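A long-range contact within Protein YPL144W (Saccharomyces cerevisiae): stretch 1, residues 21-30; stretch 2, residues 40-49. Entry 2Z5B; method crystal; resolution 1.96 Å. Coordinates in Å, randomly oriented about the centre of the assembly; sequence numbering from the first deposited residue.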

ATOM      1  N   GLN A  21     -25.704 -12.199  -1.318  1.00 43.08           N
ATOM      2  CA  GLN A  21     -24.495 -11.507  -1.794  1.00 42.42           C
ATOM      3  C   GLN A  21     -23.701 -11.005  -0.603  1.00 41.36           C
ATOM      4  O   GLN A  21     -24.282 -10.462   0.340  1.00 41.51           O
ATOM      5  N   PRO A  22     -22.370 -11.155  -0.659  1.00 40.09           N
ATOM      6  CA  PRO A  22     -21.541 -10.837   0.484  1.00 39.06           C
ATOM      7  C   PRO A  22     -21.459  -9.333   0.716  1.00 37.51           C
ATOM      8  O   PRO A  22     -21.492  -8.542  -0.228  1.00 37.21           O
ATOM      9  N   THR A  23     -21.389  -8.966   1.984  1.00 35.55           N
ATOM     10  CA  THR A  23     -21.137  -7.612   2.395  1.00 34.30           C
ATOM     11  C   THR A  23     -19.651  -7.334   2.185  1.00 32.55           C
ATOM     12  O   THR A  23     -18.820  -8.193   2.448  1.00 31.58           O
ATOM     13  N   LEU A  24     -19.322  -6.150   1.681  1.00 31.06           N
ATOM     14  CA  LEU A  24     -17.912  -5.848   1.389  1.00 30.33           C
ATOM     15  C   LEU A  24     -17.387  -4.793   2.341  1.00 29.89           C
ATOM     16  O   LEU A  24     -18.124  -3.908   2.773  1.00 30.65           O
ATOM     17  N   ASP A  25     -16.104  -4.912   2.652  1.00 29.69           N
ATOM     18  CA  ASP A  25     -15.365  -3.999   3.507  1.00 29.49           C
ATOM     19  C   ASP A  25     -14.332  -3.273   2.641  1.00 28.91           C
ATOM     20  O   ASP A  25     -13.553  -3.918   1.948  1.00 27.22           O
ATOM     21  N   VAL A  26     -14.339  -1.943   2.705  1.00 28.26           N
ATOM     22  CA  VAL A  26     -13.544  -1.103   1.821  1.00 27.77           C
ATOM     23  C   VAL A  26     -12.745  -0.052   2.617  1.00 27.18           C
ATOM     24  O   VAL A  26     -13.270   0.570   3.548  1.00 25.76           O
ATOM     25  N   ILE A  27     -11.466   0.091   2.263  1.00 26.06           N
ATOM     26  CA  ILE A  27     -10.694   1.303   2.565  1.00 25.78           C
ATOM     27  C   ILE A  27     -10.218   1.858   1.218  1.00 26.07           C
ATOM     28  O   ILE A  27      -9.566   1.149   0.458  1.00 26.79           O
ATOM     29  N   ALA A  28     -10.539   3.117   0.923  1.00 25.56           N
ATOM     30  CA  ALA A  28     -10.176   3.732  -0.353  1.00 25.94           C
ATOM     31  C   ALA A  28      -9.399   5.009  -0.088  1.00 26.76           C
ATOM     32  O   ALA A  28      -9.837   5.838   0.724  1.00 27.05           O
ATOM     33  N   THR A  29      -8.260   5.167  -0.758  1.00 26.46           N
ATOM     34  CA  THR A  29      -7.538   6.437  -0.737  1.00 26.51           C
ATOM     35  C   THR A  29      -7.751   7.123  -2.082  1.00 27.34           C
ATOM     36  O   THR A  29      -7.485   6.540  -3.137  1.00 25.62           O
ATOM     37  N   LEU A  30      -8.243   8.359  -2.016  1.00 28.57           N
ATOM     38  CA  LEU A  30      -8.807   9.060  -3.156  1.00 31.56           C
ATOM     39  C   LEU A  30      -8.312  10.502  -3.248  1.00 33.03           C
ATOM     40  O   LEU A  30      -8.070  11.135  -2.210  1.00 32.63           O
ATOM     41  N   PRO A  40      -3.193   8.782  -7.704  1.00 34.43           N
ATOM     42  CA  PRO A  40      -3.733   7.427  -7.827  1.00 33.00           C
ATOM     43  C   PRO A  40      -4.859   7.131  -6.860  1.00 31.57           C
ATOM     44  O   PRO A  40      -4.906   7.698  -5.778  1.00 30.71           O
ATOM     45  N   ILE A  41      -5.751   6.224  -7.254  1.00 30.46           N
ATOM     46  CA  ILE A  41      -6.716   5.646  -6.321  1.00 29.24           C
ATOM     47  C   ILE A  41      -6.039   4.408  -5.755  1.00 28.11           C
ATOM     48  O   ILE A  41      -5.379   3.668  -6.487  1.00 27.35           O
ATOM     49  N   SER A  42      -6.152   4.217  -4.441  1.00 27.39           N
ATOM     50  CA  SER A  42      -5.804   2.944  -3.814  1.00 26.50           C
ATOM     51  C   SER A  42      -7.075   2.370  -3.212  1.00 26.68           C
ATOM     52  O   SER A  42      -7.805   3.076  -2.508  1.00 27.36           O
ATOM     53  N   LEU A  43      -7.347   1.106  -3.485  1.00 25.55           N
ATOM     54  CA  LEU A  43      -8.528   0.453  -2.931  1.00 25.41           C
ATOM     55  C   LEU A  43      -8.116  -0.801  -2.220  1.00 24.97           C
ATOM     56  O   LEU A  43      -7.373  -1.625  -2.774  1.00 25.16           O
ATOM     57  N   VAL A  44      -8.538  -0.923  -0.964  1.00 24.77           N
ATOM     58  CA  VAL A  44      -8.450  -2.206  -0.260  1.00 24.87           C
ATOM     59  C   VAL A  44      -9.888  -2.722  -0.153  1.00 25.05           C
ATOM     60  O   VAL A  44     -10.788  -1.997   0.313  1.00 25.66           O
ATOM     61  N   VAL A  45     -10.120  -3.943  -0.633  1.00 24.90           N
ATOM     62  CA  VAL A  45     -11.483  -4.498  -0.662  1.00 26.63           C
ATOM     63  C   VAL A  45     -11.485  -5.981  -0.272  1.00 26.94           C
ATOM     64  O   VAL A  45     -10.560  -6.708  -0.584  1.00 27.32           O
ATOM     65  N   GLY A  46     -12.507  -6.391   0.470  1.00 28.34           N
ATOM     66  CA  GLY A  46     -12.644  -7.780   0.896  1.00 28.92           C
ATOM     67  C   GLY A  46     -14.044  -8.022   1.406  1.00 29.82           C
ATOM     68  O   GLY A  46     -14.861  -7.105   1.448  1.00 28.93           O
ATOM     69  N   PHE A  47     -14.315  -9.263   1.802  1.00 31.09           N
ATOM     70  CA  PHE A  47     -15.568  -9.570   2.462  1.00 32.74           C
ATOM     71  C   PHE A  47     -15.511  -9.068   3.896  1.00 34.45           C
ATOM     72  O   PHE A  47     -14.433  -8.850   4.445  1.00 34.80           O
ATOM     73  N   LYS A  48     -16.675  -8.840   4.485  1.00 36.11           N
ATOM     74  CA  LYS A  48     -16.743  -8.413   5.869  1.00 38.13           C
ATOM     75  C   LYS A  48     -17.362  -9.512   6.726  1.00 39.17           C
ATOM     76  O   LYS A  48     -18.314 -10.170   6.315  1.00 38.70           O
ATOM     77  N   GLN A  49     -16.813  -9.693   7.919  1.00 40.63           N
ATOM     78  CA  GLN A  49     -17.417 -10.543   8.934  1.00 42.59           C
ATOM     79  C   GLN A  49     -17.857  -9.673  10.122  1.00 43.97           C
ATOM     80  O   GLN A  49     -17.172  -8.717  10.482  1.00 43.82           O
TER

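The two antiparallel strands pair edge to edge, so side chains meet as neighbours on the two faces of the sheet rather than interlocking between the strands. Pro40 precedes the second strand, and its ring stays clear of stretch 1. Ile41 (chi1 m, chi2 t) points sideways; its CG1 lies 3.9 Å from CD2 of Leu30, whose m,t side chain starts away from stretch 2 but ends nearer. Ser42 (m) shares a face with Thr29 (m), CB to CB 4.0 Å; both hydroxyls are hydrogen-bonded elsewhere in the structure, and the pair is joined through its backbones, Thr29 N to Ser42 O at 2.8 Å and Ser42 N to Thr29 O at 3.0 Å. Leu43 (t,p) lies on the other face, with Ala28, Val26 and Val45. Its CD1 reaches back to Val26 CG1 at 3.4 Å and to Ala28 CB at 4.2 Å. Val44 (t) returns to the face of Ser42 and packs beside Ile27 (m,t), CB to CB 4.2 Å. Val45 (p) sets CG2 4.0 Å from CG2 of Val26 (t). Gly46 has no side chain, and its backbone pairs with Asp25: Asp25 N donates to Gly46 O at 2.8 Å. Phe47 (m, chi2 -44°) diverges from Leu24 at CB, yet its ring comes back: Leu24 CD2 (rotamer m,t) meets CD1 at the ring edge, 3.7 Å away, and Pro22 CG approaches CE1 obliquely at 3.5 Å. Lys48 (t,t,m,m) points toward stretch 1 and has the largest covered area of either stretch. Its bent chain passes Thr23 (m), CE to CG2 3.3 Å, and brings NZ to Leu24 O in a 2.9 Å hydrogen bond and to Asp25 OD1 (chi1 t) in a 3.4 Å salt bridge. Gln49 (chi1 t) points away and does not touch stretch 1.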

ATOM      1  CB  GLN A  21     -24.840 -10.316  -2.681  1.00 42.84           C
ATOM      2  CG  GLN A  21     -25.247 -10.679  -4.101  1.00 45.21           C
ATOM      3  CD  GLN A  21     -26.244  -9.699  -4.650  1.00 47.21           C
ATOM      4  OE1 GLN A  21     -26.978  -9.063  -3.890  1.00 49.05           O
ATOM      5  NE2 GLN A  21     -26.285  -9.564  -5.972  1.00 50.07           N
ATOM      6  CB  PRO A  22     -20.182 -11.399   0.085  1.00 39.27           C
ATOM      7  CG  PRO A  22     -20.165 -11.279  -1.395  1.00 40.08           C
ATOM      8  CD  PRO A  22     -21.562 -11.614  -1.806  1.00 40.50           C
ATOM      9  CB  THR A  23     -21.473  -7.465   3.870  1.00 34.64           C
ATOM     10  OG1 THR A  23     -22.840  -7.823   4.065  1.00 37.42           O
ATOM     11  CG2 THR A  23     -21.253  -6.038   4.320  1.00 34.72           C
ATOM     12  CB  LEU A  24     -17.735  -5.379  -0.069  1.00 30.13           C
ATOM     13  CG  LEU A  24     -18.320  -6.276  -1.166  1.00 30.59           C
ATOM     14  CD1 LEU A  24     -18.425  -5.535  -2.468  1.00 30.59           C
ATOM     15  CD2 LEU A  24     -17.521  -7.558  -1.320  1.00 31.73           C
ATOM     16  CB  ASP A  25     -14.652  -4.836   4.560  1.00 30.42           C
ATOM     17  CG  ASP A  25     -14.187  -4.021   5.741  1.00 33.89           C
ATOM     18  OD1 ASP A  25     -14.690  -2.903   5.925  1.00 36.73           O
ATOM     19  OD2 ASP A  25     -13.316  -4.517   6.486  1.00 38.31           O
ATOM     20  CB  VAL A  26     -14.462  -0.392   0.784  1.00 28.03           C
ATOM     21  CG1 VAL A  26     -13.703   0.679   0.008  1.00 29.03           C
ATOM     22  CG2 VAL A  26     -15.121  -1.413  -0.189  1.00 26.59           C
ATOM     23  CB  ILE A  27      -9.459   0.976   3.448  1.00 26.07           C
ATOM     24  CG1 ILE A  27      -9.905   0.484   4.835  1.00 25.64           C
ATOM     25  CG2 ILE A  27      -8.480   2.191   3.549  1.00 26.71           C
ATOM     26  CD1 ILE A  27      -8.846  -0.332   5.520  1.00 29.06           C
ATOM     27  CB  ALA A  28     -11.442   4.055  -1.171  1.00 25.29           C
ATOM     28  CB  THR A  29      -6.047   6.264  -0.453  1.00 26.37           C
ATOM     29  OG1 THR A  29      -5.878   5.525   0.765  1.00 25.03           O
ATOM     30  CG2 THR A  29      -5.346   7.651  -0.376  1.00 26.14           C
ATOM     31  CB  LEU A  30     -10.342   9.087  -3.032  1.00 31.51           C
ATOM     32  CG  LEU A  30     -11.102   7.760  -2.925  1.00 33.57           C
ATOM     33  CD1 LEU A  30     -12.559   7.989  -2.604  1.00 33.21           C
ATOM     34  CD2 LEU A  30     -10.964   6.971  -4.234  1.00 35.59           C
ATOM     35  CB  PRO A  40      -2.539   6.527  -7.476  1.00 32.74           C
ATOM     36  CG  PRO A  40      -1.349   7.431  -7.429  1.00 34.62           C
ATOM     37  CD  PRO A  40      -1.847   8.777  -7.110  1.00 34.06           C
ATOM     38  CB  ILE A  41      -8.029   5.251  -7.040  1.00 29.42           C
ATOM     39  CG1 ILE A  41      -8.827   6.497  -7.420  1.00 29.72           C
ATOM     40  CG2 ILE A  41      -8.907   4.341  -6.181  1.00 29.98           C
ATOM     41  CD1 ILE A  41      -9.875   6.229  -8.470  1.00 30.49           C
ATOM     42  CB  SER A  42      -4.791   3.138  -2.689  1.00 26.22           C
ATOM     43  OG  SER A  42      -3.557   3.599  -3.193  1.00 26.59           O
ATOM     44  CB  LEU A  43      -9.569   0.145  -4.021  1.00 24.67           C
ATOM     45  CG  LEU A  43     -10.780  -0.700  -3.593  1.00 25.60           C
ATOM     46  CD1 LEU A  43     -11.645   0.079  -2.615  1.00 27.65           C
ATOM     47  CD2 LEU A  43     -11.614  -1.113  -4.780  1.00 26.90           C
ATOM     48  CB  VAL A  44      -7.799  -2.082   1.138  1.00 25.54           C
ATOM     49  CG1 VAL A  44      -7.668  -3.460   1.795  1.00 23.97           C
ATOM     50  CG2 VAL A  44      -6.423  -1.406   1.024  1.00 25.74           C
ATOM     51  CB  VAL A  45     -12.227  -4.215  -2.009  1.00 26.19           C
ATOM     52  CG1 VAL A  45     -11.486  -4.811  -3.214  1.00 28.50           C
ATOM     53  CG2 VAL A  45     -13.712  -4.718  -1.959  1.00 26.38           C
ATOM     54  CB  PHE A  47     -15.863 -11.073   2.396  1.00 33.00           C
ATOM     55  CG  PHE A  47     -15.948 -11.615   0.990  1.00 32.65           C
ATOM     56  CD1 PHE A  47     -16.634 -10.921   0.004  1.00 33.81           C
ATOM     57  CD2 PHE A  47     -15.366 -12.833   0.668  1.00 34.83           C
ATOM     58  CE1 PHE A  47     -16.713 -11.419  -1.301  1.00 32.77           C
ATOM     59  CE2 PHE A  47     -15.448 -13.341  -0.621  1.00 33.25           C
ATOM     60  CZ  PHE A  47     -16.126 -12.623  -1.607  1.00 33.69           C
ATOM     61  CB  LYS A  48     -17.593  -7.157   5.986  1.00 38.09           C
ATOM     62  CG  LYS A  48     -17.519  -6.499   7.360  1.00 40.92           C
ATOM     63  CD  LYS A  48     -18.660  -5.540   7.614  1.00 45.79           C
ATOM     64  CE  LYS A  48     -19.021  -4.764   6.386  1.00 48.63           C
ATOM     65  NZ  LYS A  48     -17.841  -4.257   5.631  1.00 52.48           N
ATOM     66  CB  GLN A  49     -16.408 -11.613   9.381  1.00 42.88           C
ATOM     67  CG  GLN A  49     -16.800 -12.426  10.608  1.00 43.74           C
ATOM     68  CD  GLN A  49     -17.061 -13.882  10.305  1.00 46.30           C
ATOM     69  OE1 GLN A  49     -16.191 -14.732  10.502  1.00 43.49           O
ATOM     70  NE2 GLN A  49     -18.267 -14.183   9.819  1.00 48.74           N
TER